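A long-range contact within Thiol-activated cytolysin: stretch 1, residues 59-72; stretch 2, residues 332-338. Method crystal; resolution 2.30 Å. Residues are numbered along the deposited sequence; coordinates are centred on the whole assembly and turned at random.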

# COMPACT_ATOMS: atom_id res chain seq x y z
N PHE A 59 -11.29 20.91 18.33
CA PHE A 59 -10.67 20.61 19.62
C PHE A 59 -11.71 20.78 20.71
O PHE A 59 -12.23 21.90 20.93
N ASP A 60 -12.01 19.68 21.40
CA ASP A 60 -12.87 19.66 22.58
C ASP A 60 -12.09 20.04 23.83
O ASP A 60 -11.02 19.48 24.10
N ILE A 61 -12.63 20.97 24.61
CA ILE A 61 -11.91 21.50 25.77
C ILE A 61 -12.40 20.74 27.01
O ILE A 61 -13.56 20.88 27.40
N ALA A 62 -11.53 19.93 27.60
CA ALA A 62 -11.82 19.27 28.86
C ALA A 62 -11.81 20.25 30.02
O ALA A 62 -11.07 21.23 30.04
N VAL A 63 -12.67 19.98 30.99
CA VAL A 63 -12.57 20.65 32.28
C VAL A 63 -11.37 20.11 33.04
O VAL A 63 -11.39 18.95 33.46
N PRO A 64 -10.34 20.88 33.30
CA PRO A 64 -9.21 20.33 34.05
C PRO A 64 -9.58 20.05 35.50
O PRO A 64 -10.35 20.78 36.13
N SER A 65 -9.02 18.96 36.01
CA SER A 65 -9.20 18.56 37.41
C SER A 65 -8.92 19.70 38.38
O SER A 65 -9.56 19.81 39.43
N ALA A 66 -7.94 20.53 38.08
CA ALA A 66 -7.48 21.52 39.04
C ALA A 66 -8.11 22.87 38.82
O ALA A 66 -7.86 23.79 39.60
N TYR A 67 -8.95 23.00 37.79
CA TYR A 67 -9.65 24.25 37.54
C TYR A 67 -11.16 24.05 37.39
O TYR A 67 -11.79 24.80 36.64
N GLU A 68 -11.74 23.06 38.08
CA GLU A 68 -13.19 22.90 38.09
C GLU A 68 -13.88 24.14 38.66
O GLU A 68 -14.93 24.55 38.17
N ASP A 69 -13.29 24.76 39.68
CA ASP A 69 -13.89 25.95 40.32
C ASP A 69 -13.74 27.22 39.50
O ASP A 69 -14.25 28.25 39.92
N VAL A 70 -13.16 27.15 38.30
CA VAL A 70 -13.00 28.29 37.40
C VAL A 70 -13.69 28.08 36.06
O VAL A 70 -13.75 29.03 35.25
N THR A 71 -14.27 26.91 35.82
CA THR A 71 -14.84 26.64 34.52
C THR A 71 -16.26 26.16 34.65
O THR A 71 -16.70 25.25 33.94
N TYR A 72 -16.96 26.71 35.58
CA TYR A 72 -18.36 26.40 35.81
C TYR A 72 -19.24 27.26 34.92
O TYR A 72 -18.82 28.31 34.39
N ALA A 332 -18.88 13.63 36.84
CA ALA A 332 -17.69 14.47 36.69
C ALA A 332 -17.90 15.49 35.59
O ALA A 332 -18.63 15.22 34.63
N PRO A 333 -17.34 16.70 35.71
CA PRO A 333 -17.34 17.60 34.57
C PRO A 333 -16.41 17.04 33.50
O PRO A 333 -15.35 16.50 33.81
N LEU A 334 -16.84 17.16 32.25
CA LEU A 334 -16.13 16.53 31.15
C LEU A 334 -15.64 17.58 30.18
O LEU A 334 -14.44 17.75 30.03
N ASN A 335 -16.56 18.32 29.57
CA ASN A 335 -16.16 19.33 28.62
C ASN A 335 -16.93 20.61 28.89
O ASN A 335 -18.02 20.58 29.46
N TYR A 336 -16.34 21.73 28.51
CA TYR A 336 -17.00 23.02 28.64
C TYR A 336 -16.77 23.76 27.33
O TYR A 336 -15.84 23.48 26.57
N TYR A 337 -17.70 24.68 27.06
CA TYR A 337 -17.77 25.46 25.84
C TYR A 337 -17.84 26.92 26.23
O TYR A 337 -18.61 27.30 27.13
N THR A 338 -16.97 27.71 25.60
CA THR A 338 -16.83 29.13 25.84
C THR A 338 -17.34 29.89 24.63
O THR A 338 -17.19 29.45 23.49

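The most unusual feature of this contact is how much of it one residue carries: Tyr 336, on a strand, has 125 Å² covered by the other stretch, out of 577 Å² summed over both sides, and that other stretch forms no regular helix or strand of its own. Its CA-to-CB bond points sideways, yet chi1 of 73° (p) and chi2 of -75° bring the ring back against stretch 1. Thr 71 covers one face, with CG2 3.9 Å from the ring centroid and 21° off the normal, a CH-pi geometry. Thr 71 is itself p (56°), a rotamer in which OG1 donates to Tyr 67 O at 3.0 Å while CG2 meets the ring. Near the ring plane lies Ala 62 O, 3.4 Å from Tyr 336 CE1. Oblique to the ring are Ile 61 CG2, 3.5 Å from Tyr 336 CE1, and Val 63 CG2, 3.7 Å from Tyr 336 CD1.

Val 63 points toward the strand. With chi1 at 170° (t), its CG2 also reaches Pro 333 CB at 3.8 Å, so this one methyl touches both the proline and the tyrosine. Pro 333 likewise points toward stretch 1, and its CG lies 3.6 Å from Glu 68 OE2, a contact without a hydrogen bond. Ile 61 (m, m) starts sideways and its end leads away, leaving CG2 to make the approach to the tyrosine.

The backbones meet in a single bridge pairing Ala 62 with Asn 335, CA to CA 4.3 Å. Val 63 N donates to Leu 334 O at 3.0 Å (161°), and Tyr 336 N donates to Ile 61 O at 3.1 Å (160°). Both acceptors receive a CA-H as well: Ala 62 CA lies 3.2 Å from Leu 334 O, and Asn 335 CA 3.3 Å from Ile 61 O. Leu 334 (m, t) points away and contributes through its carbonyl.

Asn 335 likewise points away overall, but chi1 of -62° (m) and chi2 of 92° bring its end nearer, and ND2 makes a weak hydrogen bond to Ile 61 O (3.3 Å, 145°). That carbonyl therefore accepts from both a backbone and a side-chain nitrogen.

A water takes over beyond the direct bonds. It accepts from Ile 61 N at 2.8 Å, donates to Tyr 336 O at 2.8 Å, and donates weakly to Asp 60 OD1 at 3.4 Å, linking the two backbones. Asp 60, with chi1 off-well at -109°, also brings OD1 to 3.6 Å from Tyr 337 OH, which is hydrogen-bonded elsewhere in the structure.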

# COMPACT_ATOMS: atom_id res chain seq x y z
CB PHE A 59 -9.46 21.50 19.87
CG PHE A 59 -8.66 21.15 21.10
CD1 PHE A 59 -8.42 19.82 21.46
CD2 PHE A 59 -8.14 22.16 21.91
CE1 PHE A 59 -7.67 19.51 22.62
CE2 PHE A 59 -7.39 21.86 23.06
CZ PHE A 59 -7.15 20.53 23.40
CB ASP A 60 -13.46 18.26 22.79
CG ASP A 60 -14.92 18.18 22.48
OD1 ASP A 60 -15.52 19.25 22.20
OD2 ASP A 60 -15.47 17.04 22.52
CB ILE A 61 -12.12 23.00 25.95
CG1 ILE A 61 -11.98 23.77 24.63
CG2 ILE A 61 -11.19 23.50 27.00
CD1 ILE A 61 -10.63 23.76 24.07
CB ALA A 62 -10.81 18.17 29.15
CB VAL A 63 -13.83 20.43 33.13
CG1 VAL A 63 -13.59 20.93 34.55
CG2 VAL A 63 -15.05 21.12 32.58
CB PRO A 64 -8.13 21.41 33.95
CG PRO A 64 -8.59 22.35 32.87
CD PRO A 64 -10.11 22.27 32.86
CB SER A 65 -8.24 17.41 37.71
OG SER A 65 -6.89 17.91 37.69
CB ALA A 66 -5.95 21.67 38.98
CB TYR A 67 -9.11 24.92 36.29
CG TYR A 67 -7.66 25.32 36.38
CD1 TYR A 67 -6.64 24.37 36.25
CD2 TYR A 67 -7.29 26.64 36.56
CE1 TYR A 67 -5.31 24.74 36.32
CE2 TYR A 67 -5.96 27.01 36.62
CZ TYR A 67 -5.00 26.05 36.50
OH TYR A 67 -3.71 26.42 36.58
CB GLU A 68 -13.63 21.68 38.93
CG GLU A 68 -12.92 20.34 38.65
CD GLU A 68 -13.76 19.11 39.11
OE1 GLU A 68 -14.73 19.27 39.92
OE2 GLU A 68 -13.42 17.98 38.65
CB ASP A 69 -13.28 26.16 41.69
CG ASP A 69 -11.80 26.59 41.62
OD1 ASP A 69 -11.14 26.48 40.53
OD2 ASP A 69 -11.29 27.03 42.67
CB VAL A 70 -11.50 28.58 37.21
CG1 VAL A 70 -11.22 29.33 35.97
CG2 VAL A 70 -11.01 29.32 38.45
CB THR A 71 -14.05 25.58 33.77
OG1 THR A 71 -13.97 24.41 34.58
CG2 THR A 71 -12.69 26.00 33.46
CB TYR A 72 -18.72 26.62 37.30
CG TYR A 72 -18.38 28.04 37.77
CD1 TYR A 72 -17.10 28.36 38.22
CD2 TYR A 72 -19.32 29.07 37.70
CE1 TYR A 72 -16.77 29.67 38.63
CE2 TYR A 72 -18.98 30.36 38.06
CZ TYR A 72 -17.70 30.64 38.53
OH TYR A 72 -17.34 31.89 38.92
CB ALA A 332 -16.47 13.63 36.38
CB PRO A 333 -16.82 18.93 35.14
CG PRO A 333 -16.16 18.59 36.43
CD PRO A 333 -16.91 17.38 36.95
CB LEU A 334 -17.01 15.53 30.41
CG LEU A 334 -17.42 14.34 31.24
CD1 LEU A 334 -18.25 13.33 30.48
CD2 LEU A 334 -16.18 13.66 31.85
CB ASN A 335 -16.38 18.83 27.19
CG ASN A 335 -15.53 17.59 26.86
OD1 ASN A 335 -15.98 16.45 27.02
ND2 ASN A 335 -14.32 17.82 26.39
CB TYR A 336 -16.54 23.81 29.93
CG TYR A 336 -15.17 24.41 29.92
CD1 TYR A 336 -14.06 23.62 30.08
CD2 TYR A 336 -14.98 25.78 29.75
CE1 TYR A 336 -12.77 24.15 30.00
CE2 TYR A 336 -13.69 26.33 29.73
CZ TYR A 336 -12.60 25.50 29.86
OH TYR A 336 -11.34 26.03 29.82
CB TYR A 337 -18.99 25.06 25.01
CG TYR A 337 -18.93 23.57 24.69
CD1 TYR A 337 -19.45 22.63 25.58
CD2 TYR A 337 -18.28 23.11 23.54
CE1 TYR A 337 -19.38 21.29 25.32
CE2 TYR A 337 -18.20 21.75 23.27
CZ TYR A 337 -18.75 20.84 24.17
OH TYR A 337 -18.67 19.48 23.94
CB THR A 338 -15.37 29.59 26.08
OG1 THR A 338 -14.48 29.02 25.10
CG2 THR A 338 -14.93 29.20 27.43
O HOH W 1 -15.22 21.95 24.29